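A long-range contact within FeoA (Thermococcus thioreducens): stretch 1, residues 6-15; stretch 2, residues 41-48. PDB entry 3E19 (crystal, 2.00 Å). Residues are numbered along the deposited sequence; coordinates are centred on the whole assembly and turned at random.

Stretch 1 (6-15) PLSEMGPGDK
Stretch 2 41-48: TIQVLESH

Stretch 1 begins extended at Pro 6 (phi/psi -65/148), then winds through a short 3-10 segment at Leu 7 to Glu 9, tied by Glu 9 N to Pro 6 O at 2.9 Å and Met 10 N to Leu 7 O at 3.0 Å. Met 10 (-96/153) and Gly 11 (-121/165) straighten the chain before a type II turn from Gly 11 to Asp 14. Its corners are Pro 12 (-45/137) and Gly 13 (89/-26), and Asp 14 N closes it on Gly 11 O at 2.9 Å. At the Gly 13 angles a CB would jam against the preceding carbonyl, so the second corner calls for glycine. Asp 14 (-64/144) and Lys 15 (-128/148) then leave extended.

Stretch 2 runs as a strand from Thr 41 (-102/136) through Ile 42 (-124/139), Gln 43 (-117/134) and Val 44 (-89/125); Leu 45 (-102/-38) breaks the pattern, and the chain is extended again at Glu 46 (-154/149) and Ser 47 (-156/154). Lys 15 and Gln 43 form an antiparallel, non-hydrogen-bonded pair, CA to CA 4.4 Å, and Pro 12 CA lies 4.8 Å from Leu 45 CA. Val 44 fastens the turn with both backbone polar groups: its N donates to Asp 14 O (2.9 Å, 172°), and its O accepts from Gly 13 N (2.8 Å, 146°). CA-H...O contacts fill in around them, from Lys 15 CA to Ile 42 O at 3.2 Å, Gln 43 CA to Asp 14 O at 3.4 Å, and Pro 12 CA to Val 44 O at 3.5 Å.

Val 44 (chi1 t) points toward stretch 1 and has the largest covered area. Its CG2 sits 3.9 Å from both Leu 7 CD1 and Met 10 CB, an apolar cluster extended by Leu 7 CD1 against Ile 42 CD1 at 3.4 Å. Leu 7 is t, p; Met 10 is m, t, p; Ile 42 is t, t, its CB sideways but its end reaching nearer. All four residues are buried.

Lys 15 (m, t, p, chi4 143°) and Gln 43 (t, t) share one sheet face, where their aliphatic parts meet, CG to CG at 4.0 Å. Pro 12 packs its C-gamma exo ring against Glu 46 and Ser 47, with Pro 12 CG 3.9 Å from Glu 46 CA and 3.8 Å from Ser 47 N.

Asp 14 (m, chi2 -13°) braces the turn from within: OD2 accepts from Gly 11 N at 2.7 Å. Ser 47 (chi1 t) uses OG to donate to a water at 2.6 Å, and that water donates to Ser 8 O at 3.0 Å and Met 10 O at 3.1 Å, bridging the stretches where no direct polar contact exists.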

ATOM      1  N   PRO C   6      23.512  -3.905  25.659  1.00 19.98           N
ATOM      2  CA  PRO C   6      22.414  -4.326  24.804  1.00 19.56           C
ATOM      3  C   PRO C   6      21.309  -3.287  24.731  1.00 19.50           C
ATOM      4  O   PRO C   6      21.046  -2.554  25.690  1.00 19.76           O
ATOM      5  CB  PRO C   6      21.908  -5.617  25.476  1.00 19.71           C
ATOM      6  CG  PRO C   6      23.017  -6.038  26.384  1.00 21.11           C
ATOM      7  CD  PRO C   6      23.636  -4.781  26.842  1.00 19.87           C
ATOM      8  N   LEU C   7      20.651  -3.217  23.586  1.00 18.65           N
ATOM      9  CA  LEU C   7      19.615  -2.236  23.418  1.00 18.55           C
ATOM     10  C   LEU C   7      18.556  -2.450  24.493  1.00 19.17           C
ATOM     11  O   LEU C   7      17.986  -1.489  24.957  1.00 19.40           O
ATOM     12  CB  LEU C   7      19.036  -2.329  22.018  1.00 17.64           C
ATOM     13  CG  LEU C   7      17.737  -1.613  21.710  1.00 19.81           C
ATOM     14  CD1 LEU C   7      17.953  -0.178  21.944  1.00 23.27           C
ATOM     15  CD2 LEU C   7      17.360  -1.934  20.253  1.00 18.67           C
ATOM     16  N   SER C   8      18.320  -3.701  24.882  1.00 20.45           N
ATOM     17  CA  SER C   8      17.373  -4.066  25.973  1.00 22.36           C
ATOM     18  C   SER C   8      17.632  -3.372  27.309  1.00 23.47           C
ATOM     19  O   SER C   8      16.716  -3.294  28.147  1.00 25.26           O
ATOM     20  CB  SER C   8      17.390  -5.577  26.191  1.00 21.87           C
ATOM     21  OG  SER C   8      18.697  -6.043  26.513  1.00 23.32           O
ATOM     22  N   GLU C   9      18.856  -2.884  27.522  1.00 23.88           N
ATOM     23  CA  GLU C   9      19.225  -2.215  28.754  1.00 25.37           C
ATOM     24  C   GLU C   9      19.204  -0.707  28.670  1.00 25.93           C
ATOM     25  O   GLU C   9      19.498  -0.054  29.645  1.00 26.93           O
ATOM     26  CB  GLU C   9      20.586  -2.724  29.269  1.00 26.02           C
ATOM     27  CG  GLU C   9      20.450  -4.121  29.764  1.00 28.77           C
ATOM     28  CD  GLU C   9      21.767  -4.842  30.000  1.00 33.71           C
ATOM     29  OE1 GLU C   9      22.811  -4.176  30.186  1.00 35.31           O
ATOM     30  OE2 GLU C   9      21.721  -6.102  29.992  1.00 39.65           O
ATOM     31  N   MET C  10      18.808  -0.149  27.534  1.00 25.68           N
ATOM     32  CA  MET C  10      18.849   1.280  27.355  1.00 25.47           C
ATOM     33  C   MET C  10      17.489   1.892  27.652  1.00 25.35           C
ATOM     34  O   MET C  10      16.464   1.268  27.523  1.00 26.72           O
ATOM     35  CB  MET C  10      19.260   1.617  25.934  1.00 24.98           C
ATOM     36  CG  MET C  10      20.666   1.220  25.654  1.00 26.33           C
ATOM     37  SD  MET C  10      21.063   1.475  23.921  1.00 27.65           S
ATOM     38  CE  MET C  10      21.143   3.281  23.863  1.00 30.87           C
ATOM     39  N   GLY C  11      17.479   3.129  28.053  1.00 26.70           N
ATOM     40  CA  GLY C  11      16.233   3.726  28.526  1.00 27.26           C
ATOM     41  C   GLY C  11      15.880   4.929  27.698  1.00 26.68           C
ATOM     42  O   GLY C  11      16.726   5.459  26.996  1.00 26.06           O
ATOM     43  N   PRO C  12      14.625   5.384  27.811  1.00 27.39           N
ATOM     44  CA  PRO C  12      14.150   6.538  27.085  1.00 27.19           C
ATOM     45  C   PRO C  12      15.161   7.684  27.140  1.00 26.71           C
ATOM     46  O   PRO C  12      15.763   7.963  28.197  1.00 27.49           O
ATOM     47  CB  PRO C  12      12.871   6.902  27.831  1.00 28.15           C
ATOM     48  CG  PRO C  12      12.347   5.594  28.264  1.00 29.36           C
ATOM     49  CD  PRO C  12      13.572   4.817  28.678  1.00 28.00           C
ATOM     50  N   GLY C  13      15.358   8.326  26.005  1.00 25.21           N
ATOM     51  CA  GLY C  13      16.369   9.338  25.881  1.00 25.71           C
ATOM     52  C   GLY C  13      17.754   8.867  25.469  1.00 25.39           C
ATOM     53  O   GLY C  13      18.498   9.671  24.943  1.00 26.69           O
ATOM     54  N   ASP C  14      18.145   7.617  25.740  1.00 25.46           N
ATOM     55  CA  ASP C  14      19.488   7.147  25.335  1.00 25.80           C
ATOM     56  C   ASP C  14      19.614   7.141  23.817  1.00 25.10           C
ATOM     57  O   ASP C  14      18.636   6.831  23.098  1.00 24.04           O
ATOM     58  CB  ASP C  14      19.778   5.730  25.802  1.00 26.11           C
ATOM     59  CG  ASP C  14      19.820   5.594  27.294  1.00 31.43           C
ATOM     60  OD1 ASP C  14      19.876   6.633  27.984  1.00 32.53           O
ATOM     61  OD2 ASP C  14      19.769   4.434  27.774  1.00 36.34           O
ATOM     62  N   LYS C  15      20.811   7.469  23.338  1.00 24.30           N
ATOM     63  CA  LYS C  15      21.177   7.317  21.941  1.00 24.45           C
ATOM     64  C   LYS C  15      22.481   6.550  21.851  1.00 22.34           C
ATOM     65  O   LYS C  15      23.374   6.730  22.688  1.00 20.10           O
ATOM     66  CB  LYS C  15      21.487   8.656  21.290  1.00 25.50           C
ATOM     67  CG  LYS C  15      20.400   9.673  21.255  1.00 29.35           C
ATOM     68  CD  LYS C  15      20.909  10.906  20.483  1.00 30.67           C
ATOM     69  CE  LYS C  15      21.296  10.564  19.024  1.00 35.95           C
ATOM     70  NZ  LYS C  15      20.969  11.634  17.995  1.00 37.47           N
ATOM     71  N   THR C  41      22.433   4.510  14.013  1.00 20.26           N
ATOM     72  CA  THR C  41      22.186   5.221  15.262  1.00 20.94           C
ATOM     73  C   THR C  41      20.741   4.990  15.677  1.00 21.17           C
ATOM     74  O   THR C  41      19.824   4.980  14.865  1.00 19.91           O
ATOM     75  CB  THR C  41      22.514   6.708  15.120  1.00 21.84           C
ATOM     76  OG1 THR C  41      23.897   6.839  14.766  1.00 21.92           O
ATOM     77  CG2 THR C  41      22.223   7.510  16.389  1.00 24.30           C
ATOM     78  N   ILE C  42      20.578   4.726  16.950  1.00 21.23           N
ATOM     79  CA  ILE C  42      19.300   4.430  17.520  1.00 23.11           C
ATOM     80  C   ILE C  42      19.043   5.411  18.664  1.00 23.30           C
ATOM     81  O   ILE C  42      19.967   5.747  19.423  1.00 21.02           O
ATOM     82  CB  ILE C  42      19.236   2.918  17.953  1.00 24.02           C
ATOM     83  CG1 ILE C  42      18.066   2.633  18.893  1.00 26.71           C
ATOM     84  CG2 ILE C  42      20.493   2.419  18.601  1.00 27.31           C
ATOM     85  CD1 ILE C  42      17.711   1.217  18.847  1.00 31.70           C
ATOM     86  N   GLN C  43      17.804   5.889  18.753  1.00 24.10           N
ATOM     87  CA  GLN C  43      17.314   6.540  19.946  1.00 25.97           C
ATOM     88  C   GLN C  43      16.184   5.767  20.551  1.00 24.91           C
ATOM     89  O   GLN C  43      15.252   5.350  19.857  1.00 23.71           O
ATOM     90  CB  GLN C  43      16.811   7.949  19.678  1.00 26.56           C
ATOM     91  CG  GLN C  43      16.510   8.717  20.986  1.00 28.94           C
ATOM     92  CD  GLN C  43      15.898  10.083  20.713  1.00 30.92           C
ATOM     93  OE1 GLN C  43      15.250  10.689  21.587  1.00 39.27           O
ATOM     94  NE2 GLN C  43      16.060  10.558  19.481  1.00 36.00           N
ATOM     95  N   VAL C  44      16.270   5.603  21.866  1.00 24.08           N
ATOM     96  CA  VAL C  44      15.248   4.933  22.609  1.00 24.63           C
ATOM     97  C   VAL C  44      14.234   5.991  23.021  1.00 24.69           C
ATOM     98  O   VAL C  44      14.618   7.012  23.608  1.00 22.64           O
ATOM     99  CB  VAL C  44      15.834   4.249  23.806  1.00 24.99           C
ATOM    100  CG1 VAL C  44      14.710   3.520  24.583  1.00 23.30           C
ATOM    101  CG2 VAL C  44      16.946   3.291  23.296  1.00 24.97           C
ATOM    102  N   LEU C  45      12.974   5.751  22.659  1.00 26.16           N
ATOM    103  CA  LEU C  45      11.884   6.704  22.899  1.00 27.23           C
ATOM    104  C   LEU C  45      11.025   6.317  24.099  1.00 29.28           C
ATOM    105  O   LEU C  45      10.570   7.179  24.811  1.00 28.50           O
ATOM    106  CB  LEU C  45      10.986   6.812  21.671  1.00 27.40           C
ATOM    107  CG  LEU C  45      11.617   7.243  20.351  1.00 27.36           C
ATOM    108  CD1 LEU C  45      10.531   7.516  19.358  1.00 28.39           C
ATOM    109  CD2 LEU C  45      12.463   8.481  20.508  1.00 27.57           C
ATOM    110  N   GLU C  46      10.775   5.028  24.290  1.00 30.79           N
ATOM    111  CA  GLU C  46       9.925   4.541  25.384  1.00 33.37           C
ATOM    112  C   GLU C  46      10.332   3.134  25.720  1.00 33.17           C
ATOM    113  O   GLU C  46      10.742   2.376  24.846  1.00 31.98           O
ATOM    114  CB  GLU C  46       8.404   4.504  25.068  1.00 33.51           C
ATOM    115  CG  GLU C  46       7.934   5.357  23.923  1.00 36.41           C
ATOM    116  CD  GLU C  46       6.467   5.134  23.576  1.00 39.32           C
ATOM    117  OE1 GLU C  46       5.755   4.489  24.389  1.00 46.15           O
ATOM    118  OE2 GLU C  46       6.032   5.602  22.477  1.00 47.25           O
ATOM    119  N   SER C  47      10.169   2.784  26.991  1.00 34.25           N
ATOM    120  CA  SER C  47      10.407   1.436  27.458  1.00 35.61           C
ATOM    121  C   SER C  47       9.625   1.161  28.728  1.00 37.34           C
ATOM    122  O   SER C  47       9.337   2.093  29.501  1.00 38.38           O
ATOM    123  CB  SER C  47      11.888   1.238  27.727  1.00 35.38           C
ATOM    124  OG  SER C  47      12.168  -0.131  27.933  1.00 36.13           O
ATOM    125  N   HIS C  48       9.327  -0.121  28.943  1.00 39.08           N
ATOM    126  CA  HIS C  48       8.653  -0.634  30.142  1.00 40.19           C
ATOM    127  C   HIS C  48       9.305  -1.922  30.625  1.00 40.48           C
ATOM    128  O   HIS C  48       9.944  -2.603  29.807  1.00 40.33           O
ATOM    129  CB  HIS C  48       7.244  -0.999  29.783  1.00 40.17           C
ATOM    130  CG  HIS C  48       6.461   0.132  29.220  1.00 41.80           C
ATOM    131  ND1 HIS C  48       6.529   0.492  27.891  1.00 44.29           N
ATOM    132  CD2 HIS C  48       5.585   0.982  29.802  1.00 42.63           C
ATOM    133  CE1 HIS C  48       5.734   1.526  27.682  1.00 42.02           C
ATOM    134  NE2 HIS C  48       5.147   1.837  28.821  1.00 43.86           N
TER
HETATM  135  O   HOH W   1      14.585  -1.164  27.995  1.00 62.12           O